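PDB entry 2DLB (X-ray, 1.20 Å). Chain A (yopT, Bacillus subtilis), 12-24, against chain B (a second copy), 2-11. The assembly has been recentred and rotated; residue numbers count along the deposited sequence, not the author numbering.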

# COMPACT_ATOMS: atom_id res chain seq x y z
N LEU A 12 -1.13 -5.46 -0.75
CA LEU A 12 -1.28 -4.95 -2.08
C LEU A 12 -0.44 -5.76 -3.07
O LEU A 12 0.60 -6.26 -2.72
CB LEU A 12 -0.78 -3.51 -2.17
CG LEU A 12 -1.29 -2.55 -1.09
CD1 LEU A 12 -0.79 -1.14 -1.40
CD2 LEU A 12 -2.78 -2.59 -0.94
N GLU A 13 -0.89 -5.83 -4.31
CA GLU A 13 -0.09 -6.29 -5.41
C GLU A 13 -0.04 -5.17 -6.45
O GLU A 13 -1.07 -4.64 -6.86
CB GLU A 13 -0.65 -7.59 -6.03
CG GLU A 13 0.41 -8.28 -6.88
CD GLU A 13 1.42 -9.06 -6.07
OE1 GLU A 13 1.29 -9.31 -4.86
OE2 GLU A 13 2.45 -9.44 -6.69
N ILE A 14 1.15 -4.78 -6.85
CA ILE A 14 1.39 -3.72 -7.84
C ILE A 14 2.11 -4.33 -9.05
O ILE A 14 2.66 -5.44 -9.00
CB ILE A 14 2.19 -2.55 -7.30
CG1 ILE A 14 3.59 -2.92 -6.84
CG2 ILE A 14 1.41 -1.88 -6.14
CD1 ILE A 14 4.59 -1.79 -6.91
N VAL A 15 2.04 -3.61 -10.16
CA VAL A 15 2.63 -4.01 -11.43
C VAL A 15 3.61 -2.94 -11.84
O VAL A 15 3.22 -1.76 -11.86
CB VAL A 15 1.53 -4.38 -12.48
CG1 VAL A 15 0.64 -3.25 -12.92
CG2 VAL A 15 2.17 -5.01 -13.75
N LEU A 16 4.87 -3.31 -12.12
CA LEU A 16 5.93 -2.39 -12.52
C LEU A 16 6.65 -2.99 -13.73
O LEU A 16 7.15 -4.13 -13.62
CB LEU A 16 7.03 -2.14 -11.53
CG LEU A 16 7.10 -0.98 -10.57
CD1 LEU A 16 8.35 -1.18 -9.71
CD2 LEU A 16 7.08 0.37 -11.28
N LYS A 17 6.70 -2.28 -14.84
CA LYS A 17 7.33 -2.70 -16.08
C LYS A 17 8.63 -1.94 -16.26
O LYS A 17 8.76 -0.77 -15.90
CB LYS A 17 6.45 -2.43 -17.32
CG LYS A 17 5.24 -3.34 -17.48
CD LYS A 17 4.36 -2.74 -18.58
CE LYS A 17 3.46 -3.81 -19.16
NZ LYS A 17 2.16 -3.20 -19.56
N ASN A 18 9.60 -2.61 -16.87
CA ASN A 18 10.87 -1.92 -17.16
C ASN A 18 11.55 -2.63 -18.32
O ASN A 18 10.98 -3.55 -18.89
CB ASN A 18 11.74 -1.80 -15.93
CG ASN A 18 12.15 -3.14 -15.31
OD1 ASN A 18 12.22 -4.13 -16.01
ND2 ASN A 18 12.43 -3.14 -14.03
N LYS A 19 12.70 -2.14 -18.70
CA LYS A 19 13.52 -2.67 -19.77
C LYS A 19 14.83 -3.12 -19.14
O LYS A 19 15.40 -2.43 -18.27
CB LYS A 19 13.71 -1.63 -20.86
CG LYS A 19 12.43 -1.25 -21.61
CD LYS A 19 12.63 -0.58 -22.96
CE LYS A 19 11.31 -0.14 -23.57
NZ LYS A 19 11.43 1.06 -24.44
N ALA A 20 15.31 -4.28 -19.56
CA ALA A 20 16.53 -4.82 -19.02
C ALA A 20 17.03 -5.96 -19.91
O ALA A 20 16.27 -6.53 -20.72
CB ALA A 20 16.33 -5.37 -17.58
N ASP A 21 18.27 -6.34 -19.77
CA ASP A 21 18.82 -7.44 -20.58
C ASP A 21 18.59 -8.82 -19.99
O ASP A 21 18.94 -9.82 -20.61
CB ASP A 21 20.33 -7.23 -20.80
CG ASP A 21 21.12 -7.74 -19.61
OD1 ASP A 21 20.60 -7.48 -18.50
OD2 ASP A 21 22.20 -8.36 -19.81
N SER A 22 18.00 -8.93 -18.81
CA SER A 22 17.68 -10.19 -18.14
C SER A 22 16.63 -9.93 -17.08
O SER A 22 16.48 -8.81 -16.62
CB SER A 22 18.93 -10.76 -17.51
OG SER A 22 19.35 -9.88 -16.44
N PRO A 23 15.94 -10.98 -16.65
CA PRO A 23 15.02 -10.78 -15.51
C PRO A 23 15.74 -10.45 -14.23
O PRO A 23 15.20 -9.77 -13.36
CB PRO A 23 14.24 -12.11 -15.46
CG PRO A 23 15.20 -13.13 -16.03
CD PRO A 23 15.85 -12.36 -17.17
N GLU A 24 16.99 -10.92 -14.08
CA GLU A 24 17.77 -10.58 -12.90
C GLU A 24 17.97 -9.06 -12.80
O GLU A 24 17.79 -8.46 -11.73
CB GLU A 24 19.13 -11.28 -12.90
CG GLU A 24 19.08 -12.77 -12.73
CD GLU A 24 18.91 -13.67 -13.91
OE1 GLU A 24 18.52 -13.20 -14.99
OE2 GLU A 24 19.13 -14.90 -13.72
N ALA B 2 13.47 -7.47 -24.46
CA ALA B 2 13.91 -7.06 -23.17
C ALA B 2 12.99 -6.14 -22.36
O ALA B 2 13.51 -5.43 -21.45
CB ALA B 2 15.22 -6.32 -23.30
N GLY B 3 11.68 -6.09 -22.55
CA GLY B 3 10.79 -5.54 -21.51
C GLY B 3 10.45 -6.69 -20.56
O GLY B 3 10.32 -7.88 -20.94
N TYR B 4 10.21 -6.30 -19.29
CA TYR B 4 9.78 -7.20 -18.26
C TYR B 4 8.62 -6.61 -17.47
O TYR B 4 8.66 -5.40 -17.19
CB TYR B 4 10.92 -7.56 -17.24
CG TYR B 4 11.98 -8.37 -17.97
CD1 TYR B 4 13.03 -7.74 -18.59
CD2 TYR B 4 11.90 -9.74 -18.03
CE1 TYR B 4 14.00 -8.43 -19.27
CE2 TYR B 4 12.84 -10.48 -18.72
CZ TYR B 4 13.89 -9.81 -19.34
OH TYR B 4 14.86 -10.49 -20.01
N LEU B 5 7.66 -7.42 -17.09
CA LEU B 5 6.65 -7.07 -16.12
C LEU B 5 7.04 -7.72 -14.78
O LEU B 5 7.39 -8.89 -14.71
CB LEU B 5 5.29 -7.56 -16.60
CG LEU B 5 4.09 -7.37 -15.69
CD1 LEU B 5 2.81 -7.15 -16.48
CD2 LEU B 5 3.89 -8.58 -14.78
N ASN B 6 6.92 -6.97 -13.72
CA ASN B 6 7.07 -7.47 -12.39
C ASN B 6 5.80 -7.22 -11.59
O ASN B 6 5.23 -6.15 -11.64
CB ASN B 6 8.24 -6.78 -11.66
CG ASN B 6 9.59 -7.10 -12.25
OD1 ASN B 6 10.30 -8.01 -11.81
ND2 ASN B 6 9.96 -6.33 -13.25
N ASN B 7 5.33 -8.24 -10.90
CA ASN B 7 4.28 -8.07 -9.91
C ASN B 7 4.97 -8.11 -8.54
O ASN B 7 5.77 -9.03 -8.28
CB ASN B 7 3.27 -9.20 -10.01
CG ASN B 7 2.50 -9.13 -11.31
OD1 ASN B 7 1.76 -8.15 -11.58
ND2 ASN B 7 2.66 -10.19 -12.06
N ILE B 8 4.67 -7.15 -7.70
CA ILE B 8 5.30 -7.01 -6.40
C ILE B 8 4.25 -6.97 -5.33
O ILE B 8 3.23 -6.25 -5.48
CB ILE B 8 6.17 -5.73 -6.35
CG1 ILE B 8 7.16 -5.65 -7.53
CG2 ILE B 8 6.89 -5.64 -5.04
CD1 ILE B 8 6.83 -4.63 -8.55
N ALA B 9 4.43 -7.75 -4.29
CA ALA B 9 3.60 -7.72 -3.10
C ALA B 9 4.10 -6.67 -2.14
O ALA B 9 5.26 -6.74 -1.76
CB ALA B 9 3.60 -9.10 -2.43
N LEU B 10 3.25 -5.74 -1.77
CA LEU B 10 3.56 -4.76 -0.74
C LEU B 10 2.70 -5.05 0.49
O LEU B 10 1.49 -5.09 0.37
CB LEU B 10 3.31 -3.34 -1.23
CG LEU B 10 3.81 -2.90 -2.59
CD1 LEU B 10 3.42 -1.43 -2.88
CD2 LEU B 10 5.31 -3.05 -2.77
N ASN B 11 3.32 -5.22 1.61
CA ASN B 11 2.64 -5.44 2.87
C ASN B 11 2.80 -4.20 3.74
O ASN B 11 3.90 -3.92 4.22
CB ASN B 11 3.23 -6.68 3.52
CG ASN B 11 3.04 -7.83 2.54
OD1 ASN B 11 1.90 -8.11 2.13
ND2 ASN B 11 4.15 -8.44 2.16
O HOH W 1 0.67 -8.35 -0.38

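The most unusual feature of this contact is the far end of the ladder, where one tyrosine packs against the loop and helix start that follow the partner strand. Tyr4(B) has 121 Å² covered, the largest area of any residue here. Chi1 is m, and the ring reaches past the strand end of chain A. Pro23(A) CA lies over one face, 4.1 Å from the ring centroid and 20° off the normal, a CH-pi contact. Pro23(A) CD packs 3.9 Å from Tyr4(B) CE2. At the ring edge, Ala20(A) O is 3.3 Å from Tyr4(B) CE1. Ala20(A) CB is 4.2 Å from Tyr4(B) CD1, an apolar contact. The hydroxyl end reaches Ser22(A), with Tyr4(B) OH 3.4 Å from Ser22(A) CA. Ser22(A) itself turns away from chain B and caps the helix.

The rest is an intermolecular antiparallel sheet. Strand 12-19 of chain A runs against strand 3-11 of chain B, and nine backbone hydrogen bonds join the two stretches. Leu12(A), Ile14(A), Leu16(A) and Asn18(A) each form a reciprocal pair, with Leu10(B), Ile8(B), Asn6(B) and Tyr4(B) in turn. A typical pair is Ile14(A) N to Ile8(B) O and Ile8(B) N to Ile14(A) O, both 2.9 Å. A ninth bond, Ala20(A) N to Ala2(B) O at 2.9 Å, carries the ladder past the strand. Between the pairs, CA-H...O contacts fill in, such as Asn7(B) CA to Ile14(A) O at 3.2 Å.

The face with Ile14(A) and Ile8(B) holds the greasier cluster. Ile14(A) CG1 meets Ile8(B) CB at 3.8 Å, and Ile14(A) CG2 meets Leu10(B) CD1 at 3.9 Å. Leu16(A) CB is 3.9 Å from Ile8(B) CD1. Branched apolar chains suit this place, because Ile14(A), Ile8(B) and Leu10(B) are buried. Asn6(B) is buried too, but its amide is hydrogen-bonded outside the two stretches.

The face with Val15(A) and Leu5(B) is more open and more mixed. Val15(A) CG2 packs 3.5 Å from Leu5(B) CD1. Glu13(A), with chi1 t and chi2 p, folds its end back over chain B, placing OE1 3.4 Å from Ala9(B) CB. Lys17(A) and Lys19(A) have little area covered and lead their ends away, which suits long charged chains at exposed positions. Gly3(B) sits opposite Lys19(A), with CA atoms 4.3 Å apart.

At the other end, the O of water 1 lies 3.1 Å from Leu12(A) O and 2.8 Å from Asn11(B) OD1, placed to donate to either, though acceptors elsewhere compete for its protons. In all, 977 Å² is buried.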